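Local coordinates for protein putative isomerase (Streptomyces coelicolor A3, PDB 2OQH) that is an enolase-superfamily enzyme that probably dehydrates D-glucarate to 5-dehydro-4-deoxy-D-glucarate, at residues D7-V12 with V35-T40; D118-A123 with V313-V318. All coordinates share one frame; numbering follows the deposited sequence.

Both contacts are structural and belong to an enolase-superfamily chain, which joins an N-terminal domain to a TIM barrel. Contact 1 lies within the N-terminal domain. It pairs the first two strands of a three-stranded antiparallel sheet. Contact 2 sets the turn after helix 116-119 against the end of helix 303-315 in the barrel: D118-A123 meets V313-V318. Both segments of contact 1 come before those of contact 2 in the chain. Their centres are 26 Å apart and their nearest atoms about 13 Å apart, so they do not touch. They differ in kind. Contact 1 rests on backbone hydrogen bonds and salt bridges, contact 2 on close packing and CA-H...O contacts.

Contact 1 (D7-V12 with V35-T40); sequences DVDVWV and VVRVRT
On the face of the strand pair that carries D7, D9, W11, V35, R37 and R39, acids and arginines sit side by side across the two strands. R37 is the centre. Its CG is anti to the backbone N (chi1 176°), and the chain bends at chi3 (63°), which turns NH2 toward the D9 carboxylate. NH2 donates to D9 OD2 at 2.9 Å in a salt bridge. The carboxylate oxygen lies near the guanidinium plane, but the N-H meets D9 from above the carboxylate plane. A water also links D9 OD2 to R37 NE and R37 O. W11 points its ring edge at one guanidinium face, with CH2 3.6 Å from R37 CZ. The ring and guanidinium planes are nearly perpendicular, 86° apart. On the opposite guanidinium face lies R39 NH2. R39 also bends at chi3, and its NE forms a salt bridge with D7 OD2 at 3.3 Å. Its NH1 pairs with E45, so R39 joins two acids.

The backbones run antiparallel in regular register. Hydrogen-bonded pairs D7-R39, D9-R37 and W11-V35 flank the non-hydrogen-bonded pairs V8-V38 and V10-V36. The bond from R39 N to D7 O is short and nearly straight, 2.7 Å. The reverse bond, D7 N to R39 O, is longer, and its donor stands above the carbonyl plane.

The face carrying V8, V10, V36 and V38 turns to helix 54-63, where V10 and V36 touch V60. Strand 45-51 borders 31-40 on its other edge and completes the three-stranded sheet of the N-terminal domain.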
loop_
_atom_site.group_PDB
_atom_site.type_symbol
_atom_site.label_atom_id
_atom_site.label_comp_id
_atom_site.label_asym_id
_atom_site.label_seq_id
_atom_site.Cartn_x
_atom_site.Cartn_y
_atom_site.Cartn_z
ATOM N N ASP A 7 -16.938 -12.924 -18.420
ATOM C CA ASP A 7 -15.550 -13.352 -18.529
ATOM C C ASP A 7 -14.631 -12.746 -17.482
ATOM O O ASP A 7 -14.840 -11.620 -17.030
ATOM C CB ASP A 7 -15.000 -12.990 -19.916
ATOM C CG ASP A 7 -15.803 -13.607 -21.043
ATOM O OD1 ASP A 7 -15.658 -14.822 -21.301
ATOM O OD2 ASP A 7 -16.591 -12.871 -21.666
ATOM N N VAL A 8 -13.605 -13.512 -17.123
ATOM C CA VAL A 8 -12.588 -13.100 -16.163
ATOM C C VAL A 8 -11.263 -13.474 -16.808
ATOM O O VAL A 8 -10.916 -14.658 -16.883
ATOM C CB VAL A 8 -12.703 -13.867 -14.821
ATOM C CG1 VAL A 8 -11.639 -13.364 -13.856
ATOM C CG2 VAL A 8 -14.091 -13.684 -14.225
ATOM N N ASP A 9 -10.530 -12.475 -17.292
ATOM C CA ASP A 9 -9.248 -12.722 -17.946
ATOM C C ASP A 9 -8.084 -12.190 -17.126
ATOM O O ASP A 9 -8.162 -11.106 -16.538
ATOM C CB ASP A 9 -9.261 -12.092 -19.332
ATOM C CG ASP A 9 -10.264 -12.754 -20.248
ATOM O OD1 ASP A 9 -10.096 -13.966 -20.510
ATOM O OD2 ASP A 9 -11.215 -12.080 -20.691
ATOM N N VAL A 10 -6.999 -12.953 -17.103
ATOM C CA VAL A 10 -5.837 -12.578 -16.312
ATOM C C VAL A 10 -4.551 -12.499 -17.122
ATOM O O VAL A 10 -4.254 -13.384 -17.925
ATOM C CB VAL A 10 -5.624 -13.591 -15.161
ATOM C CG1 VAL A 10 -4.655 -13.023 -14.137
ATOM C CG2 VAL A 10 -6.962 -13.936 -14.517
ATOM N N TRP A 11 -3.798 -11.424 -16.908
ATOM C CA TRP A 11 -2.522 -11.217 -17.588
ATOM C C TRP A 11 -1.471 -10.957 -16.526
ATOM O O TRP A 11 -1.774 -10.402 -15.477
ATOM C CB TRP A 11 -2.558 -9.977 -18.488
ATOM C CG TRP A 11 -3.439 -10.052 -19.704
ATOM C CD1 TRP A 11 -3.079 -10.462 -20.959
ATOM C CD2 TRP A 11 -4.812 -9.643 -19.790
ATOM N NE1 TRP A 11 -4.145 -10.322 -21.822
ATOM C CE2 TRP A 11 -5.221 -9.823 -21.129
ATOM C CE3 TRP A 11 -5.736 -9.138 -18.865
ATOM C CZ2 TRP A 11 -6.518 -9.513 -21.566
ATOM C CZ3 TRP A 11 -7.031 -8.829 -19.303
ATOM C CH2 TRP A 11 -7.404 -9.020 -20.638
ATOM N N VAL A 12 -0.241 -11.370 -16.798
ATOM C CA VAL A 12 0.871 -11.103 -15.896
ATOM C C VAL A 12 1.761 -10.208 -16.747
ATOM O O VAL A 12 2.048 -10.528 -17.898
ATOM C CB VAL A 12 1.645 -12.380 -15.499
ATOM C CG1 VAL A 12 2.871 -12.004 -14.674
ATOM C CG2 VAL A 12 0.751 -13.290 -14.673
ATOM N N VAL A 35 -2.771 -8.442 -13.817
ATOM C CA VAL A 35 -3.913 -7.600 -14.168
ATOM C C VAL A 35 -5.122 -8.470 -14.484
ATOM O O VAL A 35 -5.002 -9.502 -15.146
ATOM C CB VAL A 35 -3.612 -6.719 -15.395
ATOM C CG1 VAL A 35 -4.780 -5.786 -15.658
ATOM C CG2 VAL A 35 -2.338 -5.922 -15.162
ATOM N N VAL A 36 -6.289 -8.047 -14.012
ATOM C CA VAL A 36 -7.514 -8.808 -14.227
ATOM C C VAL A 36 -8.598 -7.948 -14.863
ATOM O O VAL A 36 -8.689 -6.755 -14.575
ATOM C CB VAL A 36 -8.052 -9.356 -12.881
ATOM C CG1 VAL A 36 -9.378 -10.077 -13.091
ATOM C CG2 VAL A 36 -7.017 -10.282 -12.250
ATOM N N ARG A 37 -9.391 -8.546 -15.752
ATOM C CA ARG A 37 -10.494 -7.836 -16.392
ATOM C C ARG A 37 -11.778 -8.623 -16.181
ATOM O O ARG A 37 -11.846 -9.816 -16.489
ATOM C CB ARG A 37 -10.280 -7.662 -17.906
ATOM C CG ARG A 37 -11.490 -7.006 -18.616
ATOM C CD ARG A 37 -11.321 -6.920 -20.146
ATOM N NE ARG A 37 -11.228 -8.244 -20.745
ATOM C CZ ARG A 37 -10.706 -8.502 -21.941
ATOM N NH1 ARG A 37 -10.223 -7.521 -22.693
ATOM N NH2 ARG A 37 -10.643 -9.752 -22.373
ATOM N N VAL A 38 -12.796 -7.957 -15.656
ATOM C CA VAL A 38 -14.072 -8.613 -15.445
ATOM C C VAL A 38 -15.053 -8.092 -16.487
ATOM O O VAL A 38 -15.351 -6.900 -16.527
ATOM C CB VAL A 38 -14.612 -8.345 -14.023
ATOM C CG1 VAL A 38 -16.024 -8.897 -13.885
ATOM C CG2 VAL A 38 -13.691 -8.988 -12.998
ATOM N N ARG A 39 -15.546 -8.992 -17.334
ATOM C CA ARG A 39 -16.491 -8.620 -18.386
ATOM C C ARG A 39 -17.935 -8.973 -18.020
ATOM O O ARG A 39 -18.210 -10.068 -17.542
ATOM C CB ARG A 39 -16.107 -9.320 -19.687
ATOM C CG ARG A 39 -17.046 -9.032 -20.842
ATOM C CD ARG A 39 -16.776 -9.984 -21.997
ATOM N NE ARG A 39 -15.400 -9.887 -22.492
ATOM C CZ ARG A 39 -14.864 -8.778 -22.998
ATOM N NH1 ARG A 39 -15.587 -7.667 -23.066
ATOM N NH2 ARG A 39 -13.622 -8.786 -23.475
ATOM N N THR A 40 -18.856 -8.043 -18.250
ATOM C CA THR A 40 -20.265 -8.273 -17.929
ATOM C C THR A 40 -21.159 -8.273 -19.172
ATOM O O THR A 40 -20.884 -7.560 -20.140
ATOM C CB THR A 40 -20.795 -7.198 -16.957
ATOM O OG1 THR A 40 -20.877 -5.937 -17.631
ATOM C CG2 THR A 40 -19.861 -7.062 -15.750
HETATM O O HOH W 1 -12.601 -10.588 -19.352
#

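Contact 2 (D118-A123 with V313-V318); sequences DLLGGA and VSSTPV
This is a tight packing contact between a turn with two glycines, G121 and G122, and the end of a barrel helix. D118-A123 takes in the end of the short helix 116-119 and the turn after it, and V313-V318 carries the last part of helix 303-315. Two CA-H...O contacts join the backbones: S315 CA lies 3.2 Å from G122 O, and A123 CA 3.3 Å from S314 O. Both glycines have positive phi. Each serine side chain meets a carbon of the turn. S314 OG is anti to its backbone N (chi1 180°) and reaches A123 CB at 3.3 Å. S315 OG sits between its backbone N and C (chi1 62°), which sets it 3.4 Å from L120 CB. In the enolase-superfamily fold this turn lies where the chain passes from the N-terminal domain into the TIM barrel. The hydroxyls have polar partners nearby: S314 OG bonds to R125 O, and S315 OG to A311 O. K281 NZ, from helix 277-289, bonds to both S315 OG and L120 O, bridging the two segments. L120 also touches W105 of helix 85-112 and I277. R125 NH1 and NH2 hold the carbonyl oxygens of T316 and P317.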
loop_
_atom_site.group_PDB
_atom_site.type_symbol
_atom_site.label_atom_id
_atom_site.label_comp_id
_atom_site.label_asym_id
_atom_site.label_seq_id
_atom_site.Cartn_x
_atom_site.Cartn_y
_atom_site.Cartn_z
ATOM N N ASP A 118 -17.378 7.819 -4.840
ATOM C CA ASP A 118 -18.751 8.125 -4.458
ATOM C C ASP A 118 -19.506 6.889 -3.981
ATOM O O ASP A 118 -20.514 7.003 -3.289
ATOM C CB ASP A 118 -19.516 8.769 -5.621
ATOM C CG ASP A 118 -19.304 10.273 -5.702
ATOM O OD1 ASP A 118 -18.842 10.866 -4.700
ATOM O OD2 ASP A 118 -19.614 10.866 -6.762
ATOM N N LEU A 119 -19.036 5.706 -4.354
ATOM C CA LEU A 119 -19.704 4.495 -3.904
ATOM C C LEU A 119 -19.161 4.085 -2.528
ATOM O O LEU A 119 -19.709 3.203 -1.874
ATOM C CB LEU A 119 -19.515 3.372 -4.929
ATOM C CG LEU A 119 -20.212 3.618 -6.282
ATOM C CD1 LEU A 119 -19.914 2.481 -7.248
ATOM C CD2 LEU A 119 -21.716 3.765 -6.073
ATOM N N LEU A 120 -18.093 4.751 -2.093
ATOM C CA LEU A 120 -17.473 4.466 -0.799
ATOM C C LEU A 120 -17.761 5.536 0.260
ATOM O O LEU A 120 -17.143 5.545 1.322
ATOM C CB LEU A 120 -15.957 4.314 -0.962
ATOM C CG LEU A 120 -15.443 3.190 -1.868
ATOM C CD1 LEU A 120 -13.931 3.307 -2.020
ATOM C CD2 LEU A 120 -15.821 1.838 -1.291
ATOM N N GLY A 121 -18.695 6.435 -0.026
ATOM C CA GLY A 121 -19.030 7.478 0.927
ATOM C C GLY A 121 -18.727 8.890 0.462
ATOM O O GLY A 121 -19.037 9.859 1.152
ATOM N N GLY A 122 -18.120 9.019 -0.712
ATOM C CA GLY A 122 -17.814 10.343 -1.214
ATOM C C GLY A 122 -16.510 10.896 -0.678
ATOM O O GLY A 122 -16.015 10.485 0.373
ATOM N N ALA A 123 -15.966 11.855 -1.412
ATOM C CA ALA A 123 -14.705 12.478 -1.062
ATOM C C ALA A 123 -14.765 13.394 0.148
ATOM O O ALA A 123 -15.731 14.136 0.335
ATOM C CB ALA A 123 -14.180 13.254 -2.260
ATOM N N VAL A 313 -8.568 6.394 0.139
ATOM C CA VAL A 313 -8.078 7.517 0.929
ATOM C C VAL A 313 -9.026 8.707 0.841
ATOM O O VAL A 313 -9.380 9.318 1.852
ATOM C CB VAL A 313 -6.674 7.968 0.462
ATOM C CG1 VAL A 313 -6.260 9.224 1.214
ATOM C CG2 VAL A 313 -5.659 6.858 0.695
ATOM N N SER A 314 -9.444 9.015 -0.381
ATOM C CA SER A 314 -10.337 10.134 -0.652
ATOM C C SER A 314 -11.642 10.091 0.145
ATOM O O SER A 314 -12.141 11.127 0.584
ATOM C CB SER A 314 -10.647 10.178 -2.157
ATOM O OG SER A 314 -11.524 11.245 -2.480
ATOM N N SER A 315 -12.191 8.897 0.338
ATOM C CA SER A 315 -13.452 8.752 1.063
ATOM C C SER A 315 -13.301 8.360 2.532
ATOM O O SER A 315 -14.297 8.151 3.229
ATOM C CB SER A 315 -14.319 7.699 0.369
ATOM O OG SER A 315 -13.679 6.432 0.376
ATOM N N THR A 316 -12.068 8.283 3.014
ATOM C CA THR A 316 -11.834 7.840 4.387
ATOM C C THR A 316 -11.157 8.864 5.302
ATOM O O THR A 316 -9.952 9.105 5.203
ATOM C CB THR A 316 -11.013 6.534 4.364
ATOM O OG1 THR A 316 -11.636 5.600 3.466
ATOM C CG2 THR A 316 -10.938 5.916 5.755
ATOM N N PRO A 317 -11.929 9.464 6.224
ATOM C CA PRO A 317 -11.408 10.463 7.160
ATOM C C PRO A 317 -10.093 10.132 7.878
ATOM O O PRO A 317 -9.166 10.932 7.863
ATOM C CB PRO A 317 -12.573 10.654 8.130
ATOM C CG PRO A 317 -13.756 10.539 7.230
ATOM C CD PRO A 317 -13.389 9.316 6.388
ATOM N N VAL A 318 -10.003 8.961 8.498
ATOM C CA VAL A 318 -8.796 8.596 9.238
ATOM C C VAL A 318 -7.496 8.508 8.412
ATOM O O VAL A 318 -6.397 8.579 8.969
ATOM C CB VAL A 318 -9.011 7.268 10.012
ATOM C CG1 VAL A 318 -9.028 6.089 9.051
ATOM C CG2 VAL A 318 -7.936 7.104 11.065
#